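Local coordinates for protein putative rubredoxin reductase (PDB 3FG2) that probably transfers electrons from NADH to a ferredoxin through its bound FAD, serving the CYP199A2 cytochrome P450 system, at residues A[30-35]-A[87-92]; A[180-185]-A[327-332]; A[333-338]-A[364-369]. All coordinates share one frame; numbering follows the deposited sequence.

Contact 1 of 3, residues A[30-35]-A[87-92]; sequences ALINDE and RKLLLA. With FAD (flavin-adenine dinucleotide), chain B.
Ile32 turns CG1 anti to its own carbonyl carbon (chi1 -55°) and continues extended (chi2 160°), which carries CD1 out to Leu89 and Leu91, while Asp34 holds CG between its backbone N and carbonyl carbon (chi1 75°), turning the carboxylate to the FAD ribose. The strand of Ile32, 29-32, is the second of a Rossmann-type FAD-binding fold, and the leucines come from strand 88-91, the middle of a separate three-stranded antiparallel sheet. The two strands do not pair; at their nearest, the CA atoms of Ile32 and Leu91 are 8.8 Å apart, so the layers meet through methyl groups. Ile32 CD1 approaches Leu89 CD1 tip to tip at 3.7 Å, and it also meets CD2 of Leu91, whose side chain slants across the isoleucine, at 3.8 Å. Leu5 and Met79 pack on Leu89 as well, extending the apolar layer. The other branch of Ile32 serves the cofactor, with CG2 lying 3.8 Å from C2A of the adenine.

Where the strand ends, the chemistry changes from apolar to acidic, as is classic in dinucleotide-binding Rossmann folds. Asp34 and Glu35 divide the adenosine ribose between them: O2B of FAD donates to Asp34 OD2 and O3B donates to Glu35 OE1, each bond 2.6 Å long. Both carboxylates have second partners. Arg78 forms a salt bridge with Asp34 OD1, while Arg42 pairs with Glu35 OE1 and Tyr40 bonds to its OE2; these neighbours are likely to fix how the two groups are turned. With an alanine in place of Asp34, the 2'-hydroxyl of the ribose would probably lose its acceptor and Arg78 its charged mate. The arginine-bound oxygen is close to the base too: Asp34 OD1 lies 3.1 Å from C4A of the adenine.

Contact 2 of 3, residues A[180-185]-A[327-332]; sequences RVVTPE and DKLQIV
The loop 180-183, just before it enters helix 184-196, passes the extended strand 327-332 without pairing with it, the closest CA atoms, those of Val182 and Ile331, being 8.6 Å apart. Side chains bridge that distance. Val182 places CG1 beside its backbone N and anti to the carbonyl carbon (chi1 -54°), and this methyl is the one that reaches the strand, meeting Ile331 CD1 at 3.9 Å. The two side chains cross at about a right angle, so the contact is made methyl to methyl rather than along their lengths. Two residues earlier on the same side of the strand, Leu329 brings CD1 to 4.2 Å from Val182 CG1, and the valine is thus seated against both. From the loop backbone, Val181 O is only loosely near Ile331 CD1, at 4.2 Å. Phe152 of helix 152-163 packs on Val181, Leu329 and Ile331, closing the apolar cluster from another element, while Phe190 adds to it at Leu329. This is plain hydrophobic packing at a domain interface: it joins the probable NADH-binding Rossmann region to the C-terminal antiparallel sheet, the three-domain layout of ferredoxin reductases related to glutathione reductase.

Contact 3 of 3, residues A[333-338]-A[364-369]; sequences GLTAGF and GIESVN
Gly364 opens the strand segment facing Gly333, and here two glycines let the backbones come together, with CA 4.3 Å from CA. Strands 327-333 and 361-368 are antiparallel neighbours in the C-terminal sheet. Thr335, which begins a type II beta turn running to Phe338, rests CG2 4.1 Å from Gly364 CA; a side chain on Gly364 would run into that methyl. Gly333 is constrained for another reason: at its phi of 101° a side chain would be jammed against the carbonyl O of the residue before, and its first carbon would also sit tight against Gly364 CA.

Ile365 points away from the 333-338 loop. Glu366 then brings the polar part of the contact. Its extended chain runs obliquely to Thr335, leaving Glu366 OE2 and Thr335 OG1 4.1 Å apart, too far for a direct bond. A water fills the gap: Thr335 OG1 donates a hydrogen bond to the water oxygen at 2.7 Å, and the water donates one to Glu366 OE2 at 2.8 Å. Thr335 can present OG1 this way because its hydroxyl sits between the backbone N and the carbonyl carbon (chi1 49°). The other oxygen of the glutamate, OE1, is hydrogen-bonded to Thr183 OG1, ahead of helix 184-196.

Beyond it, Ser367 bonds to Ser353, Val368 packs on Phe190, and Asn369 ends the segment hydrogen-bonded to Lys328 N. Glu366 is therefore a buried carboxylate with a partner on each oxygen, and the bridging water, as a donor to OE2, would probably favour the charged form where the sheet meets the loop ahead of helix 184-196.

Overall arrangement
All three contacts are largely buried, yet they work differently. Contact 1 stands alone, its centre about 37 Å from that of contact 2 and about 38 Å from that of contact 3, across the chain's centre; it combines an apolar seam between two sheets with acidic grips on the cofactor. Contacts 2 and 3, with centres about 6 Å apart, share the C-terminal sheet, and contact 3 reaches the loop of contact 2 through a probable Glu366-Thr183 hydrogen bond. Contact 2 is almost entirely apolar across the domain boundary, whereas contact 3 lies within the C-terminal domain and relies on glycines and a bridging water. Asp327 probably also bonds Asn369, joining strand 327-333 to the end of segment 364-369.

Contact 1 of 3, residues A[30-35]-A[87-92]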
loop_
_atom_site.group_PDB
_atom_site.type_symbol
_atom_site.label_atom_id
_atom_site.label_comp_id
_atom_site.label_asym_id
_atom_site.label_seq_id
_atom_site.Cartn_x
_atom_site.Cartn_y
_atom_site.Cartn_z
ATOM N N ALA A 30 -24.050 -3.143 -3.672
ATOM C CA ALA A 30 -23.743 -4.015 -2.541
ATOM C C ALA A 30 -22.237 -4.084 -2.315
ATOM O O ALA A 30 -21.476 -4.417 -3.223
ATOM C CB ALA A 30 -24.305 -5.413 -2.795
ATOM N N LEU A 31 -21.816 -3.774 -1.095
ATOM C CA LEU A 31 -20.400 -3.775 -0.747
ATOM C C LEU A 31 -20.072 -4.952 0.169
ATOM O O LEU A 31 -20.349 -4.905 1.362
ATOM C CB LEU A 31 -20.047 -2.467 -0.030
ATOM C CG LEU A 31 -18.731 -1.745 -0.334
ATOM C CD1 LEU A 31 -18.403 -0.819 0.838
ATOM C CD2 LEU A 31 -17.602 -2.743 -0.546
ATOM N N ILE A 32 -19.475 -5.999 -0.386
ATOM C CA ILE A 32 -19.115 -7.181 0.399
ATOM C C ILE A 32 -17.871 -6.915 1.247
ATOM O O ILE A 32 -16.780 -6.700 0.716
ATOM C CB ILE A 32 -18.854 -8.372 -0.530
ATOM C CG1 ILE A 32 -20.082 -8.585 -1.414
ATOM C CG2 ILE A 32 -18.537 -9.624 0.290
ATOM C CD1 ILE A 32 -19.811 -9.374 -2.671
ATOM N N ASN A 33 -18.044 -6.938 2.565
ATOM C CA ASN A 33 -16.953 -6.666 3.494
ATOM C C ASN A 33 -16.639 -7.878 4.373
ATOM O O ASN A 33 -17.413 -8.208 5.274
ATOM C CB ASN A 33 -17.337 -5.457 4.355
ATOM C CG ASN A 33 -16.257 -5.066 5.331
ATOM O OD1 ASN A 33 -15.068 -5.276 5.076
ATOM N ND2 ASN A 33 -16.661 -4.470 6.458
ATOM N N ASP A 34 -15.499 -8.530 4.125
ATOM C CA ASP A 34 -15.121 -9.721 4.890
ATOM C C ASP A 34 -14.363 -9.479 6.194
ATOM O O ASP A 34 -13.731 -10.395 6.722
ATOM C CB ASP A 34 -14.308 -10.688 4.023
ATOM C CG ASP A 34 -12.889 -10.216 3.799
ATOM O OD1 ASP A 34 -12.103 -10.957 3.169
ATOM O OD2 ASP A 34 -12.556 -9.101 4.254
ATOM N N GLU A 35 -14.416 -8.260 6.719
ATOM C CA GLU A 35 -13.739 -7.970 7.975
ATOM C C GLU A 35 -14.739 -7.452 8.991
ATOM O O GLU A 35 -15.673 -6.741 8.638
ATOM C CB GLU A 35 -12.635 -6.928 7.787
ATOM C CG GLU A 35 -11.448 -7.374 6.957
ATOM C CD GLU A 35 -10.277 -6.406 7.083
ATOM O OE1 GLU A 35 -9.614 -6.142 6.062
ATOM O OE2 GLU A 35 -10.016 -5.915 8.209
ATOM N N ARG A 87 -23.808 -14.806 -14.075
ATOM C CA ARG A 87 -23.589 -13.482 -13.504
ATOM C C ARG A 87 -24.042 -13.427 -12.054
ATOM O O ARG A 87 -24.735 -12.500 -11.635
ATOM C CB ARG A 87 -24.312 -12.424 -14.340
ATOM C CG ARG A 87 -23.725 -12.284 -15.740
ATOM C CD ARG A 87 -24.579 -11.409 -16.644
ATOM N NE ARG A 87 -24.715 -10.047 -16.136
ATOM C CZ ARG A 87 -25.317 -9.066 -16.800
ATOM N NH1 ARG A 87 -25.838 -9.298 -17.999
ATOM N NH2 ARG A 87 -25.395 -7.853 -16.271
ATOM N N LYS A 88 -23.631 -14.436 -11.294
ATOM C CA LYS A 88 -23.975 -14.538 -9.885
ATOM C C LYS A 88 -22.715 -14.596 -9.032
ATOM O O LYS A 88 -21.713 -15.209 -9.412
ATOM C CB LYS A 88 -24.828 -15.784 -9.642
ATOM C CG LYS A 88 -26.231 -15.693 -10.225
ATOM C CD LYS A 88 -26.813 -17.075 -10.505
ATOM C CE LYS A 88 -26.848 -17.952 -9.261
ATOM N NZ LYS A 88 -27.357 -19.321 -9.575
ATOM N N LEU A 89 -22.784 -13.941 -7.879
ATOM C CA LEU A 89 -21.681 -13.868 -6.934
ATOM C C LEU A 89 -22.009 -14.826 -5.794
ATOM O O LEU A 89 -23.011 -14.664 -5.099
ATOM C CB LEU A 89 -21.548 -12.427 -6.417
ATOM C CG LEU A 89 -20.277 -11.911 -5.732
ATOM C CD1 LEU A 89 -20.055 -12.632 -4.421
ATOM C CD2 LEU A 89 -19.093 -12.093 -6.659
ATOM N N LEU A 90 -21.154 -15.825 -5.620
ATOM C CA LEU A 90 -21.332 -16.844 -4.593
ATOM C C LEU A 90 -20.575 -16.476 -3.316
ATOM O O LEU A 90 -19.347 -16.514 -3.286
ATOM C CB LEU A 90 -20.825 -18.178 -5.146
ATOM C CG LEU A 90 -21.297 -19.509 -4.556
ATOM C CD1 LEU A 90 -20.880 -20.626 -5.508
ATOM C CD2 LEU A 90 -20.718 -19.730 -3.162
ATOM N N LEU A 91 -21.305 -16.118 -2.264
ATOM C CA LEU A 91 -20.676 -15.752 -0.998
ATOM C C LEU A 91 -20.324 -16.996 -0.193
ATOM O O LEU A 91 -20.632 -18.117 -0.599
ATOM C CB LEU A 91 -21.608 -14.869 -0.159
ATOM C CG LEU A 91 -22.113 -13.534 -0.706
ATOM C CD1 LEU A 91 -22.842 -12.797 0.413
ATOM C CD2 LEU A 91 -20.955 -12.700 -1.220
ATOM N N ALA A 92 -19.686 -16.790 0.957
ATOM C CA ALA A 92 -19.286 -17.892 1.826
ATOM C C ALA A 92 -20.411 -18.287 2.778
ATOM O O ALA A 92 -20.457 -19.417 3.259
ATOM C CB ALA A 92 -18.048 -17.504 2.618
HETATM P PA FAD B . -7.374 -2.963 0.771
HETATM O O1A FAD B . -6.384 -3.961 1.253
HETATM O O2A FAD B . -7.545 -1.781 1.409
HETATM O O5B FAD B . -8.676 -3.726 1.063
HETATM C C5B FAD B . -8.992 -5.059 0.549
HETATM C C4B FAD B . -10.234 -5.492 1.357
HETATM O O4B FAD B . -10.875 -6.593 0.607
HETATM C C3B FAD B . -9.953 -6.057 2.761
HETATM O O3B FAD B . -10.743 -5.565 3.798
HETATM C C2B FAD B . -10.004 -7.539 2.515
HETATM O O2B FAD B . -10.188 -8.291 3.674
HETATM C C1B FAD B . -11.187 -7.627 1.597
HETATM N N9A FAD B . -11.319 -8.837 0.782
HETATM C C8A FAD B . -10.308 -9.563 0.208
HETATM N N7A FAD B . -10.747 -10.618 -0.468
HETATM C C5A FAD B . -12.104 -10.585 -0.336
HETATM C C6A FAD B . -13.167 -11.479 -0.848
HETATM N N6A FAD B . -12.950 -12.547 -1.581
HETATM N N1A FAD B . -14.451 -11.111 -0.498
HETATM C C2A FAD B . -14.725 -10.002 0.266
HETATM N N3A FAD B . -13.814 -9.137 0.773
HETATM C C4A FAD B . -12.513 -9.471 0.444
HETATM N N1 FAD B . -0.562 3.729 0.919
HETATM C C2 FAD B . -0.243 5.019 0.815
HETATM O O2 FAD B . -0.367 5.609 -0.215
HETATM N N3 FAD B . 0.260 5.769 1.928
HETATM C C4 FAD B . 0.435 5.188 3.172
HETATM O O4 FAD B . 0.859 5.859 4.096
HETATM C C4X FAD B . 0.084 3.777 3.300
HETATM N N5 FAD B . 0.225 3.156 4.496
HETATM C C5X FAD B . -0.124 1.820 4.586
HETATM C C6 FAD B . 0.017 1.188 5.853
HETATM C C7 FAD B . -0.313 -0.139 6.043
HETATM C C7M FAD B . -0.143 -0.764 7.413
HETATM C C8 FAD B . -0.822 -0.930 4.917
HETATM C C8M FAD B . -1.207 -2.387 5.052
HETATM C C9 FAD B . -0.963 -0.316 3.655
HETATM C C9A FAD B . -0.623 1.047 3.480
HETATM N N10 FAD B . -0.757 1.750 2.210
HETATM C C10 FAD B . -0.423 3.071 2.106
HETATM C "C1'" FAD B . -1.277 0.973 1.057
HETATM C "C2'" FAD B . -2.827 1.113 0.964
HETATM O "O2'" FAD B . -3.380 0.719 2.200
HETATM C "C3'" FAD B . -3.307 0.226 -0.167
HETATM O "O3'" FAD B . -2.744 0.675 -1.395
HETATM C "C4'" FAD B . -4.822 0.277 -0.255
HETATM O "O4'" FAD B . -5.418 -0.170 0.991
HETATM C "C5'" FAD B . -5.267 -0.621 -1.384
HETATM O "O5'" FAD B . -6.844 -0.577 -1.416
HETATM P P FAD B . -7.608 -1.811 -1.806
HETATM O O1P FAD B . -9.078 -1.310 -1.731
HETATM O O2P FAD B . -7.231 -2.354 -3.033
HETATM O O3P FAD B . -7.400 -2.872 -0.817
#

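Contact 2 of 3, residues A[180-185]-A[327-332]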
loop_
_atom_site.group_PDB
_atom_site.type_symbol
_atom_site.label_atom_id
_atom_site.label_comp_id
_atom_site.label_asym_id
_atom_site.label_seq_id
_atom_site.Cartn_x
_atom_site.Cartn_y
_atom_site.Cartn_z
ATOM N N ARG A 180 13.041 -1.613 -3.144
ATOM C CA ARG A 180 12.006 -1.835 -4.145
ATOM C C ARG A 180 11.269 -0.553 -4.535
ATOM O O ARG A 180 10.626 -0.506 -5.588
ATOM C CB ARG A 180 10.993 -2.852 -3.601
ATOM C CG ARG A 180 9.777 -3.131 -4.479
ATOM C CD ARG A 180 10.150 -3.909 -5.744
ATOM N NE ARG A 180 10.209 -3.047 -6.921
ATOM C CZ ARG A 180 9.171 -2.762 -7.701
ATOM N NH1 ARG A 180 7.975 -3.275 -7.445
ATOM N NH2 ARG A 180 9.328 -1.949 -8.732
ATOM N N VAL A 181 11.376 0.493 -3.715
ATOM C CA VAL A 181 10.630 1.715 -3.995
ATOM C C VAL A 181 11.303 3.092 -4.009
ATOM O O VAL A 181 10.695 4.047 -4.492
ATOM C CB VAL A 181 9.412 1.810 -3.045
ATOM C CG1 VAL A 181 8.409 0.714 -3.371
ATOM C CG2 VAL A 181 9.874 1.666 -1.600
ATOM N N VAL A 182 12.519 3.219 -3.485
ATOM C CA VAL A 182 13.194 4.524 -3.484
ATOM C C VAL A 182 14.629 4.415 -3.985
ATOM O O VAL A 182 15.197 3.316 -4.024
ATOM C CB VAL A 182 13.234 5.158 -2.058
ATOM C CG1 VAL A 182 11.836 5.219 -1.473
ATOM C CG2 VAL A 182 14.165 4.361 -1.146
ATOM N N THR A 183 15.216 5.550 -4.365
ATOM C CA THR A 183 16.600 5.560 -4.846
ATOM C C THR A 183 17.565 5.604 -3.644
ATOM O O THR A 183 17.178 5.984 -2.537
ATOM C CB THR A 183 16.861 6.756 -5.812
ATOM O OG1 THR A 183 16.602 8.001 -5.145
ATOM C CG2 THR A 183 15.964 6.645 -7.038
ATOM N N PRO A 184 18.836 5.221 -3.850
ATOM C CA PRO A 184 19.860 5.198 -2.798
ATOM C C PRO A 184 19.964 6.393 -1.846
ATOM O O PRO A 184 20.184 6.205 -0.649
ATOM C CB PRO A 184 21.153 4.971 -3.582
ATOM C CG PRO A 184 20.689 4.132 -4.736
ATOM C CD PRO A 184 19.425 4.859 -5.150
ATOM N N GLU A 185 19.817 7.612 -2.357
ATOM C CA GLU A 185 19.920 8.786 -1.493
ATOM C C GLU A 185 18.841 8.792 -0.409
ATOM O O GLU A 185 19.065 9.299 0.691
ATOM C CB GLU A 185 19.842 10.082 -2.306
ATOM C CG GLU A 185 20.802 10.158 -3.487
ATOM C CD GLU A 185 20.397 9.230 -4.649
ATOM O OE1 GLU A 185 19.175 9.031 -4.877
ATOM O OE2 GLU A 185 21.304 8.713 -5.345
ATOM N N ASP A 327 10.115 12.084 10.434
ATOM C CA ASP A 327 10.316 12.447 9.031
ATOM C C ASP A 327 9.143 12.044 8.149
ATOM O O ASP A 327 8.496 11.023 8.385
ATOM C CB ASP A 327 11.588 11.790 8.471
ATOM C CG ASP A 327 12.862 12.343 9.085
ATOM O OD1 ASP A 327 13.091 13.567 9.001
ATOM O OD2 ASP A 327 13.644 11.543 9.645
ATOM N N LYS A 328 8.878 12.859 7.132
ATOM C CA LYS A 328 7.803 12.598 6.181
ATOM C C LYS A 328 8.434 12.406 4.811
ATOM O O LYS A 328 9.270 13.207 4.390
ATOM C CB LYS A 328 6.830 13.773 6.126
ATOM C CG LYS A 328 5.923 13.774 4.891
ATOM C CD LYS A 328 4.788 12.759 4.973
ATOM C CE LYS A 328 3.621 13.314 5.792
ATOM N NZ LYS A 328 2.450 12.384 5.832
ATOM N N LEU A 329 8.035 11.339 4.124
ATOM C CA LEU A 329 8.555 11.037 2.800
ATOM C C LEU A 329 7.401 11.102 1.815
ATOM O O LEU A 329 6.370 10.452 2.006
ATOM C CB LEU A 329 9.145 9.626 2.763
ATOM C CG LEU A 329 10.171 9.229 1.684
ATOM C CD1 LEU A 329 10.043 7.735 1.411
ATOM C CD2 LEU A 329 9.970 9.997 0.405
ATOM N N GLN A 330 7.570 11.888 0.765
ATOM C CA GLN A 330 6.551 11.993 -0.259
ATOM C C GLN A 330 7.189 11.685 -1.605
ATOM O O GLN A 330 8.270 12.183 -1.924
ATOM C CB GLN A 330 5.935 13.390 -0.275
ATOM C CG GLN A 330 5.048 13.680 0.910
ATOM C CD GLN A 330 4.669 15.134 0.969
ATOM O OE1 GLN A 330 5.531 16.002 1.100
ATOM N NE2 GLN A 330 3.380 15.415 0.861
ATOM N N ILE A 331 6.519 10.851 -2.388
ATOM C CA ILE A 331 7.031 10.479 -3.692
ATOM C C ILE A 331 5.963 10.716 -4.730
ATOM O O ILE A 331 4.814 10.341 -4.519
ATOM C CB ILE A 331 7.381 8.984 -3.768
ATOM C CG1 ILE A 331 8.309 8.589 -2.621
ATOM C CG2 ILE A 331 8.046 8.681 -5.107
ATOM C CD1 ILE A 331 8.610 7.092 -2.568
ATOM N N VAL A 332 6.330 11.355 -5.836
ATOM C CA VAL A 332 5.390 11.559 -6.924
ATOM C C VAL A 332 6.082 11.066 -8.193
ATOM O O VAL A 332 7.182 11.525 -8.536
ATOM C CB VAL A 332 4.979 13.040 -7.090
ATOM C CG1 VAL A 332 6.207 13.920 -7.315
ATOM C CG2 VAL A 332 4.015 13.167 -8.267
#

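Contact 3 of 3, residues A[333-338]-A[364-369]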
loop_
_atom_site.group_PDB
_atom_site.type_symbol
_atom_site.label_atom_id
_atom_site.label_comp_id
_atom_site.label_asym_id
_atom_site.label_seq_id
_atom_site.Cartn_x
_atom_site.Cartn_y
_atom_site.Cartn_z
ATOM N N GLY A 333 5.443 10.114 -8.871
ATOM C CA GLY A 333 6.005 9.552 -10.090
ATOM C C GLY A 333 6.650 8.197 -9.840
ATOM O O GLY A 333 6.810 7.782 -8.693
ATOM N N LEU A 334 7.015 7.497 -10.911
ATOM C CA LEU A 334 7.658 6.187 -10.798
ATOM C C LEU A 334 9.145 6.362 -11.124
ATOM O O LEU A 334 9.490 6.782 -12.232
ATOM C CB LEU A 334 7.003 5.201 -11.770
ATOM C CG LEU A 334 5.497 4.953 -11.562
ATOM C CD1 LEU A 334 4.906 4.173 -12.730
ATOM C CD2 LEU A 334 5.288 4.193 -10.263
ATOM N N THR A 335 10.016 6.047 -10.166
ATOM C CA THR A 335 11.458 6.205 -10.361
ATOM C C THR A 335 12.247 5.009 -10.902
ATOM O O THR A 335 13.476 5.056 -10.952
ATOM C CB THR A 335 12.145 6.633 -9.058
ATOM O OG1 THR A 335 11.720 5.774 -8.001
ATOM C CG2 THR A 335 11.808 8.065 -8.713
ATOM N N ALA A 336 11.567 3.940 -11.301
ATOM C CA ALA A 336 12.277 2.775 -11.828
ATOM C C ALA A 336 13.078 3.150 -13.083
ATOM O O ALA A 336 12.592 3.880 -13.949
ATOM C CB ALA A 336 11.283 1.651 -12.153
ATOM N N GLY A 337 14.310 2.658 -13.162
ATOM C CA GLY A 337 15.144 2.937 -14.314
ATOM C C GLY A 337 15.852 4.277 -14.253
ATOM O O GLY A 337 16.335 4.771 -15.276
ATOM N N PHE A 338 15.919 4.864 -13.059
ATOM C CA PHE A 338 16.583 6.156 -12.872
ATOM C C PHE A 338 18.058 6.052 -13.252
ATOM O O PHE A 338 18.725 5.068 -12.904
ATOM C CB PHE A 338 16.473 6.594 -11.407
ATOM C CG PHE A 338 17.242 5.717 -10.449
ATOM C CD1 PHE A 338 18.558 6.022 -10.107
ATOM C CD2 PHE A 338 16.652 4.579 -9.903
ATOM C CE1 PHE A 338 19.279 5.206 -9.234
ATOM C CE2 PHE A 338 17.364 3.749 -9.027
ATOM C CZ PHE A 338 18.679 4.063 -8.692
ATOM N N GLY A 364 10.490 11.464 -11.505
ATOM C CA GLY A 364 9.897 11.434 -10.182
ATOM C C GLY A 364 10.628 12.276 -9.169
ATOM O O GLY A 364 11.796 12.620 -9.369
ATOM N N ILE A 365 9.934 12.618 -8.083
ATOM C CA ILE A 365 10.529 13.408 -7.014
ATOM C C ILE A 365 10.237 12.755 -5.677
ATOM O O ILE A 365 9.078 12.498 -5.345
ATOM C CB ILE A 365 9.964 14.828 -6.931
ATOM C CG1 ILE A 365 10.123 15.556 -8.262
ATOM C CG2 ILE A 365 10.697 15.598 -5.845
ATOM C CD1 ILE A 365 9.599 16.996 -8.219
ATOM N N GLU A 366 11.296 12.501 -4.918
ATOM C CA GLU A 366 11.201 11.893 -3.597
ATOM C C GLU A 366 11.589 13.002 -2.624
ATOM O O GLU A 366 12.757 13.378 -2.539
ATOM C CB GLU A 366 12.184 10.730 -3.497
ATOM C CG GLU A 366 12.070 9.715 -4.630
ATOM C CD GLU A 366 13.304 8.829 -4.721
ATOM O OE1 GLU A 366 14.419 9.380 -4.879
ATOM O OE2 GLU A 366 13.163 7.588 -4.634
ATOM N N SER A 367 10.605 13.522 -1.900
ATOM C CA SER A 367 10.829 14.623 -0.971
ATOM C C SER A 367 10.759 14.266 0.505
ATOM O O SER A 367 9.781 13.686 0.955
ATOM C CB SER A 367 9.815 15.733 -1.249
ATOM O OG SER A 367 9.803 16.085 -2.620
ATOM N N VAL A 368 11.793 14.630 1.255
ATOM C CA VAL A 368 11.828 14.377 2.691
ATOM C C VAL A 368 11.558 15.694 3.405
ATOM O O VAL A 368 12.334 16.642 3.281
ATOM C CB VAL A 368 13.200 13.841 3.148
ATOM C CG1 VAL A 368 13.281 13.853 4.670
ATOM C CG2 VAL A 368 13.403 12.437 2.632
ATOM N N ASN A 369 10.459 15.747 4.152
ATOM C CA ASN A 369 10.065 16.955 4.879
ATOM C C ASN A 369 10.187 18.198 3.991
ATOM O O ASN A 369 10.758 19.212 4.399
ATOM C CB ASN A 369 10.934 17.143 6.125
ATOM C CG ASN A 369 10.973 15.911 7.007
ATOM O OD1 ASN A 369 9.930 15.333 7.356
ATOM N ND2 ASN A 369 12.185 15.508 7.392
HETATM O O HOH W 1 10.725 6.570 -5.595
#